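Local coordinates for protein flavoredoxin (Methanosarcina acetivorans, PDB 3BNK) that binds flavin mononucleotide (FMN) and, as a member of the flavoredoxin family, probably serves in electron transport, at residues B[10-15]-B[162-167]; B[17-22]-B[32-37]; B[49-54]-B[131-136]. All blocks are in the same frame, centred on the assembly; numbering follows the deposited sequence.

The three contacts illustrate how one antiparallel sheet can serve a cofactor from several strands. Contact 2, a hairpin, offers backbone groups to flavin O4, weakly to N5, and to O2' of the ribityl chain; contact 3, its centre about 11 Å from that of contact 2, takes the N3 and O2 edge. The two join through Trp36 O and Gly50 N, 2.8 Å apart and probably hydrogen-bonded. Contact 1 meets the flavin's dimethylbenzene end through Leu162. Its centre lies about 14 Å from that of contact 2, which it touches where Phe12 CE2 comes 3.6 Å from Trp36 CZ2. Contacts 1 and 3 stay about 9 Å apart at their nearest atoms. All three touch the second subunit.

Contact 1: B[10-15]-B[162-167]; sequences NVFIYP and LTMPDN. With FMN (flavin mononucleotide), chain D.
Phe12 and Met164 make the close-packed part of this contact. Met164 CB sits over one face of the Phe12 ring, 4.1 Å from its centroid and 9° off the ring normal, a CH-pi contact. Met164 CG is anti to its carbonyl carbon and the chain beyond runs extended, so SD passes obliquely at 4.9 Å from the same centroid, a Met-aromatic contact, and CE goes on to the flavin. Arg39 of the second subunit adds a cation-pi contact to Phe12. Leu162 CD2 touches the flavin methyl C7M at 3.5 Å. Toward Tyr14, whose CE2 lies 3.3 Å from Thr163 OG1, carbon packing gives way to polar contact through water. One water accepts from Phe12 N, donates to Met164 O and is hydrogen-bonded to Tyr14 OH at 2.6 Å. A second, over the centre of the Tyr14 ring, donates to Ile13 O, accepts from Met164 N and bonds Thr163 OG1. The loose, solvent side is at Pro165 and Asp166, where Pro165 CD merely comes within 4.4 Å of Phe12 CD1. The loop before strand 16-25 thus meets strand 160-163, whose Leu162 packs on Met16 and Val18 of strand 16-25 and Thr163 on Trp170 of strand 168-178.

Contact 2: B[17-22]-B[32-37]; sequences PVTLLG and MALGWV. With FMN (flavin mononucleotide), chain D.
A beta hairpin of strands 16-25 and 28-41, whose second strand meets the flavin, forms this contact. Thr19 with Leu34 and Leu21 with Met32 are hydrogen-bonded antiparallel pairs, and Leu20 with Ala33 is the non-hydrogen-bonded pair between them. The straightest bond runs from Leu21 N to Met32 O with an N-H...O angle of 175°, the donor lying nearly along the C=O axis.

On the face carrying Thr19, Leu21, Met32 and Leu34, Thr19 and Leu34 lie side by side, pointing the same way, with Thr19 CG2 in the crowded position between the backbone N and the carbonyl carbon. This methyl is wedged against Leu34 CB and CD2, each 3.4 Å away, the latter tighter than usual for two carbons, and against Val37 CG2, while Thr19 OG1 is satisfied by Asn70 O of strand 66-71. Leu21 CB fits between Leu34 CB and Met32 CG. Pro17 CG closes the far end against Val37 CG2, and Ile13 of the second subunit packs on both these residues. On the other face the small Ala33 leaves room for Leu20 CD1, which leans over Ala33 CA at 3.7 Å, and for the flavin, whose C8 lies 3.6 Å from Ala33 CB. Met32, bent at its third torsion (-91°), lays its CE against one face of the pyrimidine ring, 3.5 Å from flavin C2. Past the strand pairing, Gly35 N and Trp36 N converge on one flavin oxygen, each donating to O4 at 3.0 Å.

Contact 3: B[49-54]-B[131-136]; sequences VGVNKS and YFFVGE. With FMN (flavin mononucleotide), chain D.
Lys53 and Tyr131 cross at about a right angle, the lysine chain running over one face of the ring. Lys53 CG touches Tyr131 CE1 at 3.6 Å, and CE, offset toward the rim, makes a CH-pi contact 4.2 Å from the centroid; the extended chain then lifts NZ away from the ring, where any cation-pi attraction is at most weak, to a salt bridge with Glu126. Phe133, on the same face of the sheet, turns its edge to Val51 CG2, while Tyr131 CB rests over a face of its ring. Phe132 points to the other face, its CG anti to the backbone N (chi1 -159°), and lays its ring against the neighbouring strand: CD1 reaches Gly50 N at 3.4 Å, and Val49 N lies above the plane. An alanine here would remove the ring from Val49 and Gly50 and from its counterpart on the second subunit, and would probably weaken the packing of this strand pair and of the subunit interface. Val49 with Phe133 and Val51 with Tyr131 are hydrogen-bonded antiparallel pairs. Gly50 O accepts from flavin N3 at 2.7 Å, and Asn52 N donates to O2 in a nearly straight bond: backbone recognition of the flavin's N3 and O2 edge, part of the FMN site of this flavin reductase-like domain.

Contact 1: B[10-15]-B[162-167]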
# COMPACT_ATOMS: atom_id res chain seq x y z
N ASN B 10 7.75 -14.22 4.69
CA ASN B 10 7.99 -13.23 3.65
C ASN B 10 6.75 -13.10 2.76
O ASN B 10 6.72 -13.57 1.62
CB ASN B 10 9.23 -13.60 2.83
CG ASN B 10 9.70 -12.47 1.92
OD1 ASN B 10 10.45 -12.70 0.97
ND2 ASN B 10 9.27 -11.27 2.21
N VAL B 11 5.73 -12.45 3.29
CA VAL B 11 4.50 -12.27 2.54
C VAL B 11 4.33 -10.81 2.15
O VAL B 11 4.63 -9.89 2.92
CB VAL B 11 3.25 -12.90 3.26
CG1 VAL B 11 3.51 -13.13 4.74
CG2 VAL B 11 1.98 -12.10 3.02
N PHE B 12 3.86 -10.63 0.92
CA PHE B 12 3.66 -9.31 0.36
C PHE B 12 2.20 -8.90 0.56
O PHE B 12 1.36 -9.72 0.95
CB PHE B 12 4.05 -9.32 -1.11
CG PHE B 12 5.55 -9.42 -1.35
CD1 PHE B 12 6.20 -10.65 -1.28
CD2 PHE B 12 6.29 -8.28 -1.64
CE1 PHE B 12 7.59 -10.76 -1.50
CE2 PHE B 12 7.68 -8.36 -1.87
CZ PHE B 12 8.33 -9.61 -1.79
N ILE B 13 1.90 -7.63 0.31
CA ILE B 13 0.53 -7.15 0.46
C ILE B 13 -0.27 -7.64 -0.77
O ILE B 13 0.25 -7.60 -1.89
CB ILE B 13 0.46 -5.59 0.61
CG1 ILE B 13 1.41 -5.09 1.70
CG2 ILE B 13 -1.00 -5.11 0.85
CD1 ILE B 13 1.13 -5.63 3.09
N TYR B 14 -1.50 -8.10 -0.53
CA TYR B 14 -2.41 -8.61 -1.57
C TYR B 14 -3.57 -7.66 -1.87
O TYR B 14 -4.53 -7.60 -1.10
CB TYR B 14 -2.93 -10.01 -1.20
CG TYR B 14 -1.86 -11.06 -1.36
CD1 TYR B 14 -0.89 -11.25 -0.38
CD2 TYR B 14 -1.78 -11.84 -2.52
CE1 TYR B 14 0.14 -12.20 -0.54
CE2 TYR B 14 -0.77 -12.79 -2.69
CZ TYR B 14 0.18 -12.96 -1.70
OH TYR B 14 1.19 -13.88 -1.88
N PRO B 15 -3.49 -6.90 -2.99
CA PRO B 15 -2.35 -6.79 -3.88
C PRO B 15 -1.52 -5.57 -3.50
O PRO B 15 -1.86 -4.86 -2.55
CB PRO B 15 -3.01 -6.47 -5.23
CG PRO B 15 -4.17 -5.56 -4.82
CD PRO B 15 -4.62 -6.07 -3.47
N LEU B 162 -0.35 -5.51 -8.46
CA LEU B 162 0.76 -6.43 -8.47
C LEU B 162 0.65 -7.40 -7.33
O LEU B 162 0.26 -7.06 -6.22
CB LEU B 162 2.11 -5.69 -8.40
CG LEU B 162 3.37 -6.56 -8.23
CD1 LEU B 162 3.69 -7.32 -9.51
CD2 LEU B 162 4.57 -5.73 -7.78
N THR B 163 1.04 -8.62 -7.63
CA THR B 163 1.11 -9.66 -6.65
C THR B 163 2.48 -10.37 -6.79
O THR B 163 2.92 -10.68 -7.90
CB THR B 163 -0.18 -10.53 -6.78
OG1 THR B 163 -0.48 -11.18 -5.55
CG2 THR B 163 -0.10 -11.50 -7.90
N MET B 164 3.20 -10.51 -5.67
CA MET B 164 4.48 -11.25 -5.64
C MET B 164 4.41 -12.32 -4.54
O MET B 164 3.58 -12.21 -3.64
CB MET B 164 5.65 -10.28 -5.41
CG MET B 164 5.94 -9.36 -6.59
SD MET B 164 7.40 -8.32 -6.34
CE MET B 164 7.80 -7.80 -8.02
N PRO B 165 5.28 -13.36 -4.59
CA PRO B 165 6.33 -13.70 -5.56
C PRO B 165 5.81 -14.44 -6.79
O PRO B 165 6.60 -14.77 -7.67
CB PRO B 165 7.27 -14.61 -4.76
CG PRO B 165 6.36 -15.33 -3.86
CD PRO B 165 5.25 -14.34 -3.49
N ASP B 166 4.51 -14.68 -6.87
CA ASP B 166 3.92 -15.21 -8.08
C ASP B 166 4.19 -14.29 -9.29
O ASP B 166 4.15 -14.75 -10.44
CB ASP B 166 2.42 -15.45 -7.88
CG ASP B 166 1.66 -14.18 -7.56
OD1 ASP B 166 1.76 -13.67 -6.41
OD2 ASP B 166 0.97 -13.70 -8.46
N ASN B 167 4.45 -13.01 -9.03
CA ASN B 167 4.79 -12.03 -10.07
C ASN B 167 3.72 -11.80 -11.15
O ASN B 167 3.98 -11.98 -12.34
CB ASN B 167 6.16 -12.34 -10.70
CG ASN B 167 7.29 -12.26 -9.69
OD1 ASN B 167 7.15 -11.67 -8.61
ND2 ASN B 167 8.43 -12.83 -10.04
N1 FMN D . 12.04 -2.51 -5.86
C2 FMN D . 11.98 -1.89 -4.63
O2 FMN D . 13.02 -1.65 -4.03
N3 FMN D . 10.76 -1.53 -4.08
C4 FMN D . 9.60 -1.81 -4.78
O4 FMN D . 8.52 -1.50 -4.28
C4A FMN D . 9.65 -2.44 -6.03
N5 FMN D . 8.49 -2.73 -6.73
C5A FMN D . 8.55 -3.34 -7.97
C6 FMN D . 7.36 -3.59 -8.66
C7 FMN D . 7.40 -4.22 -9.91
C7M FMN D . 6.11 -4.38 -10.67
C8 FMN D . 8.63 -4.58 -10.48
C8M FMN D . 8.73 -5.03 -11.92
C9 FMN D . 9.82 -4.31 -9.78
C9A FMN D . 9.79 -3.69 -8.54
N10 FMN D . 10.97 -3.40 -7.83
C10 FMN D . 10.89 -2.79 -6.58
C1' FMN D . 12.32 -3.67 -8.45
C2' FMN D . 12.98 -2.41 -9.00
O2' FMN D . 12.03 -1.62 -9.69
C3' FMN D . 14.08 -2.76 -10.00
O3' FMN D . 15.13 -3.51 -9.41
C4' FMN D . 14.61 -1.52 -10.71
O4' FMN D . 15.41 -1.92 -11.79
C5' FMN D . 15.42 -0.56 -9.83
O5' FMN D . 15.74 0.51 -10.69
P FMN D . 17.00 1.49 -10.43
O1P FMN D . 18.22 0.65 -10.17
O2P FMN D . 16.70 2.30 -9.20
O3P FMN D . 17.23 2.43 -11.58
O HOH W 1 3.37 -13.02 -0.69
O HOH W 2 1.33 -9.82 -3.27

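Contact 2: B[17-22]-B[32-37]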
# COMPACT_ATOMS: atom_id res chain seq x y z
N PRO B 17 -0.04 -1.88 -5.21
CA PRO B 17 -0.28 -0.95 -6.31
C PRO B 17 0.88 -1.02 -7.31
O PRO B 17 1.91 -1.64 -7.03
CB PRO B 17 -0.29 0.41 -5.61
CG PRO B 17 0.68 0.21 -4.47
CD PRO B 17 0.46 -1.18 -4.00
N VAL B 18 0.73 -0.42 -8.48
CA VAL B 18 1.82 -0.37 -9.46
C VAL B 18 2.09 1.08 -9.81
O VAL B 18 1.24 1.78 -10.40
CB VAL B 18 1.53 -1.21 -10.74
CG1 VAL B 18 2.61 -1.00 -11.78
CG2 VAL B 18 1.39 -2.67 -10.39
N THR B 19 3.29 1.52 -9.44
CA THR B 19 3.65 2.89 -9.60
C THR B 19 5.04 2.99 -10.22
O THR B 19 5.80 2.02 -10.22
CB THR B 19 3.56 3.68 -8.24
OG1 THR B 19 3.51 5.07 -8.52
CG2 THR B 19 4.75 3.49 -7.39
N LEU B 20 5.34 4.15 -10.77
CA LEU B 20 6.68 4.44 -11.22
C LEU B 20 7.27 5.52 -10.30
O LEU B 20 6.69 6.58 -10.09
CB LEU B 20 6.66 4.87 -12.69
CG LEU B 20 7.06 3.91 -13.82
CD1 LEU B 20 7.50 2.51 -13.38
CD2 LEU B 20 6.02 3.87 -14.96
N LEU B 21 8.42 5.21 -9.72
CA LEU B 21 9.07 6.12 -8.80
C LEU B 21 10.14 6.90 -9.57
O LEU B 21 11.07 6.30 -10.13
CB LEU B 21 9.69 5.34 -7.63
CG LEU B 21 10.43 6.08 -6.51
CD1 LEU B 21 11.61 6.84 -7.01
CD2 LEU B 21 9.52 7.04 -5.75
N GLY B 22 10.00 8.22 -9.57
CA GLY B 22 10.92 9.10 -10.29
C GLY B 22 11.89 9.83 -9.36
O GLY B 22 11.49 10.33 -8.31
N MET B 32 11.99 3.81 -11.53
CA MET B 32 11.92 2.40 -11.19
C MET B 32 10.48 2.01 -10.86
O MET B 32 9.72 2.83 -10.34
CB MET B 32 12.86 2.06 -10.02
CG MET B 32 12.56 2.81 -8.73
SD MET B 32 13.33 2.05 -7.29
CE MET B 32 12.06 0.93 -6.71
N ALA B 33 10.13 0.75 -11.14
CA ALA B 33 8.81 0.22 -10.77
C ALA B 33 8.72 0.04 -9.25
O ALA B 33 9.68 -0.42 -8.61
CB ALA B 33 8.53 -1.08 -11.51
N LEU B 34 7.59 0.46 -8.68
CA LEU B 34 7.43 0.52 -7.21
C LEU B 34 6.04 0.06 -6.76
O LEU B 34 5.04 0.61 -7.18
CB LEU B 34 7.73 1.93 -6.67
CG LEU B 34 7.40 2.21 -5.19
CD1 LEU B 34 8.56 1.81 -4.30
CD2 LEU B 34 7.05 3.69 -4.94
N GLY B 35 6.01 -0.93 -5.89
CA GLY B 35 4.76 -1.46 -5.33
C GLY B 35 4.66 -1.16 -3.85
O GLY B 35 3.57 -1.18 -3.28
N TRP B 36 5.81 -0.88 -3.22
CA TRP B 36 5.86 -0.55 -1.79
C TRP B 36 5.63 0.95 -1.59
O TRP B 36 6.58 1.70 -1.30
CB TRP B 36 7.20 -0.99 -1.16
CG TRP B 36 7.47 -2.50 -1.19
CD1 TRP B 36 6.81 -3.45 -1.93
CD2 TRP B 36 8.49 -3.20 -0.47
NE1 TRP B 36 7.35 -4.69 -1.72
CE2 TRP B 36 8.39 -4.57 -0.84
CE3 TRP B 36 9.50 -2.81 0.42
CZ2 TRP B 36 9.24 -5.56 -0.31
CZ3 TRP B 36 10.35 -3.79 0.93
CH2 TRP B 36 10.22 -5.15 0.57
N VAL B 37 4.38 1.38 -1.76
CA VAL B 37 3.96 2.77 -1.55
C VAL B 37 2.73 2.76 -0.68
O VAL B 37 1.81 1.98 -0.94
CB VAL B 37 3.41 3.51 -2.79
CG1 VAL B 37 3.90 5.00 -2.81
CG2 VAL B 37 3.56 2.72 -4.11
N1 FMN D . 12.04 -2.51 -5.86
C2 FMN D . 11.98 -1.89 -4.63
O2 FMN D . 13.02 -1.65 -4.03
N3 FMN D . 10.76 -1.53 -4.08
C4 FMN D . 9.60 -1.81 -4.78
O4 FMN D . 8.52 -1.50 -4.28
C4A FMN D . 9.65 -2.44 -6.03
N5 FMN D . 8.49 -2.73 -6.73
C5A FMN D . 8.55 -3.34 -7.97
C6 FMN D . 7.36 -3.59 -8.66
C7 FMN D . 7.40 -4.22 -9.91
C7M FMN D . 6.11 -4.38 -10.67
C8 FMN D . 8.63 -4.58 -10.48
C8M FMN D . 8.73 -5.03 -11.92
C9 FMN D . 9.82 -4.31 -9.78
C9A FMN D . 9.79 -3.69 -8.54
N10 FMN D . 10.97 -3.40 -7.83
C10 FMN D . 10.89 -2.79 -6.58
C1' FMN D . 12.32 -3.67 -8.45
C2' FMN D . 12.98 -2.41 -9.00
O2' FMN D . 12.03 -1.62 -9.69
C3' FMN D . 14.08 -2.76 -10.00
O3' FMN D . 15.13 -3.51 -9.41
C4' FMN D . 14.61 -1.52 -10.71
O4' FMN D . 15.41 -1.92 -11.79
C5' FMN D . 15.42 -0.56 -9.83
O5' FMN D . 15.74 0.51 -10.69
P FMN D . 17.00 1.49 -10.43
O1P FMN D . 18.22 0.65 -10.17
O2P FMN D . 16.70 2.30 -9.20
O3P FMN D . 17.23 2.43 -11.58

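Contact 3: B[49-54]-B[131-136]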
# COMPACT_ATOMS: atom_id res chain seq x y z
N VAL B 49 7.76 5.32 0.65
CA VAL B 49 8.19 4.53 -0.49
C VAL B 49 9.35 3.60 -0.07
O VAL B 49 10.35 4.07 0.49
CB VAL B 49 8.56 5.47 -1.66
CG1 VAL B 49 9.51 4.83 -2.62
CG2 VAL B 49 7.28 5.94 -2.40
N GLY B 50 9.17 2.29 -0.31
CA GLY B 50 10.13 1.25 0.05
C GLY B 50 11.07 0.87 -1.09
O GLY B 50 10.63 0.42 -2.16
N VAL B 51 12.36 1.05 -0.85
CA VAL B 51 13.35 0.97 -1.91
C VAL B 51 14.58 0.19 -1.46
O VAL B 51 15.28 0.60 -0.54
CB VAL B 51 13.77 2.38 -2.47
CG1 VAL B 51 14.65 2.20 -3.71
CG2 VAL B 51 12.55 3.25 -2.83
N ASN B 52 14.84 -0.93 -2.13
CA ASN B 52 16.01 -1.74 -1.83
C ASN B 52 17.32 -0.96 -1.91
O ASN B 52 17.53 -0.17 -2.82
CB ASN B 52 16.06 -3.00 -2.69
CG ASN B 52 16.90 -4.10 -2.06
OD1 ASN B 52 18.13 -4.06 -2.13
ND2 ASN B 52 16.25 -5.07 -1.43
N LYS B 53 18.17 -1.18 -0.91
CA LYS B 53 19.47 -0.54 -0.84
C LYS B 53 20.35 -0.87 -2.05
O LYS B 53 21.33 -0.17 -2.30
CB LYS B 53 20.18 -0.91 0.47
CG LYS B 53 19.52 -0.35 1.72
CD LYS B 53 20.25 -0.81 2.98
CE LYS B 53 20.00 0.16 4.10
NZ LYS B 53 20.47 -0.35 5.40
N SER B 54 19.99 -1.91 -2.80
CA SER B 54 20.77 -2.34 -3.98
C SER B 54 20.50 -1.50 -5.22
O SER B 54 21.30 -1.51 -6.17
CB SER B 54 20.59 -3.84 -4.28
OG SER B 54 19.32 -4.14 -4.85
N TYR B 131 15.59 1.32 2.18
CA TYR B 131 15.13 2.57 2.74
C TYR B 131 13.62 2.68 2.59
O TYR B 131 13.03 2.11 1.66
CB TYR B 131 15.81 3.78 2.10
CG TYR B 131 17.30 3.78 2.26
CD1 TYR B 131 18.12 3.31 1.23
CD2 TYR B 131 17.89 4.21 3.45
CE1 TYR B 131 19.50 3.28 1.38
CE2 TYR B 131 19.28 4.18 3.60
CZ TYR B 131 20.07 3.71 2.56
OH TYR B 131 21.44 3.68 2.69
N PHE B 132 13.01 3.40 3.53
CA PHE B 132 11.64 3.87 3.39
C PHE B 132 11.69 5.40 3.51
O PHE B 132 11.89 5.96 4.60
CB PHE B 132 10.72 3.22 4.42
CG PHE B 132 9.25 3.25 4.06
CD1 PHE B 132 8.73 2.40 3.07
CD2 PHE B 132 8.36 4.08 4.75
CE1 PHE B 132 7.36 2.41 2.75
CE2 PHE B 132 6.97 4.10 4.44
CZ PHE B 132 6.49 3.26 3.44
N PHE B 133 11.56 6.05 2.35
CA PHE B 133 11.57 7.51 2.23
C PHE B 133 10.17 8.06 2.47
O PHE B 133 9.26 7.83 1.66
CB PHE B 133 12.02 7.93 0.82
CG PHE B 133 13.45 7.60 0.48
CD1 PHE B 133 13.75 6.59 -0.43
CD2 PHE B 133 14.51 8.32 1.05
CE1 PHE B 133 15.07 6.28 -0.76
CE2 PHE B 133 15.83 8.03 0.72
CZ PHE B 133 16.12 7.01 -0.19
N VAL B 134 9.98 8.77 3.58
CA VAL B 134 8.69 9.43 3.89
C VAL B 134 8.68 10.85 3.28
O VAL B 134 9.56 11.68 3.56
CB VAL B 134 8.34 9.43 5.42
CG1 VAL B 134 6.98 10.04 5.66
CG2 VAL B 134 8.35 8.02 5.98
N GLY B 135 7.71 11.09 2.40
CA GLY B 135 7.64 12.34 1.68
C GLY B 135 6.30 13.02 1.83
O GLY B 135 5.26 12.36 1.83
N GLU B 136 6.32 14.34 1.95
CA GLU B 136 5.11 15.13 1.91
C GLU B 136 4.70 15.32 0.46
O GLU B 136 5.53 15.63 -0.39
CB GLU B 136 5.31 16.51 2.58
CG GLU B 136 4.00 17.31 2.76
CD GLU B 136 4.21 18.72 3.33
OE1 GLU B 136 5.21 18.94 4.05
OE2 GLU B 136 3.37 19.59 3.06
N1 FMN D . 12.04 -2.51 -5.86
C2 FMN D . 11.98 -1.89 -4.63
O2 FMN D . 13.02 -1.65 -4.03
N3 FMN D . 10.76 -1.53 -4.08
C4 FMN D . 9.60 -1.81 -4.78
O4 FMN D . 8.52 -1.50 -4.28
C4A FMN D . 9.65 -2.44 -6.03
N5 FMN D . 8.49 -2.73 -6.73
C5A FMN D . 8.55 -3.34 -7.97
C6 FMN D . 7.36 -3.59 -8.66
C7 FMN D . 7.40 -4.22 -9.91
C7M FMN D . 6.11 -4.38 -10.67
C8 FMN D . 8.63 -4.58 -10.48
C8M FMN D . 8.73 -5.03 -11.92
C9 FMN D . 9.82 -4.31 -9.78
C9A FMN D . 9.79 -3.69 -8.54
N10 FMN D . 10.97 -3.40 -7.83
C10 FMN D . 10.89 -2.79 -6.58
C1' FMN D . 12.32 -3.67 -8.45
C2' FMN D . 12.98 -2.41 -9.00
O2' FMN D . 12.03 -1.62 -9.69
C3' FMN D . 14.08 -2.76 -10.00
O3' FMN D . 15.13 -3.51 -9.41
C4' FMN D . 14.61 -1.52 -10.71
O4' FMN D . 15.41 -1.92 -11.79
C5' FMN D . 15.42 -0.56 -9.83
O5' FMN D . 15.74 0.51 -10.69
P FMN D . 17.00 1.49 -10.43
O1P FMN D . 18.22 0.65 -10.17
O2P FMN D . 16.70 2.30 -9.20
O3P FMN D . 17.23 2.43 -11.58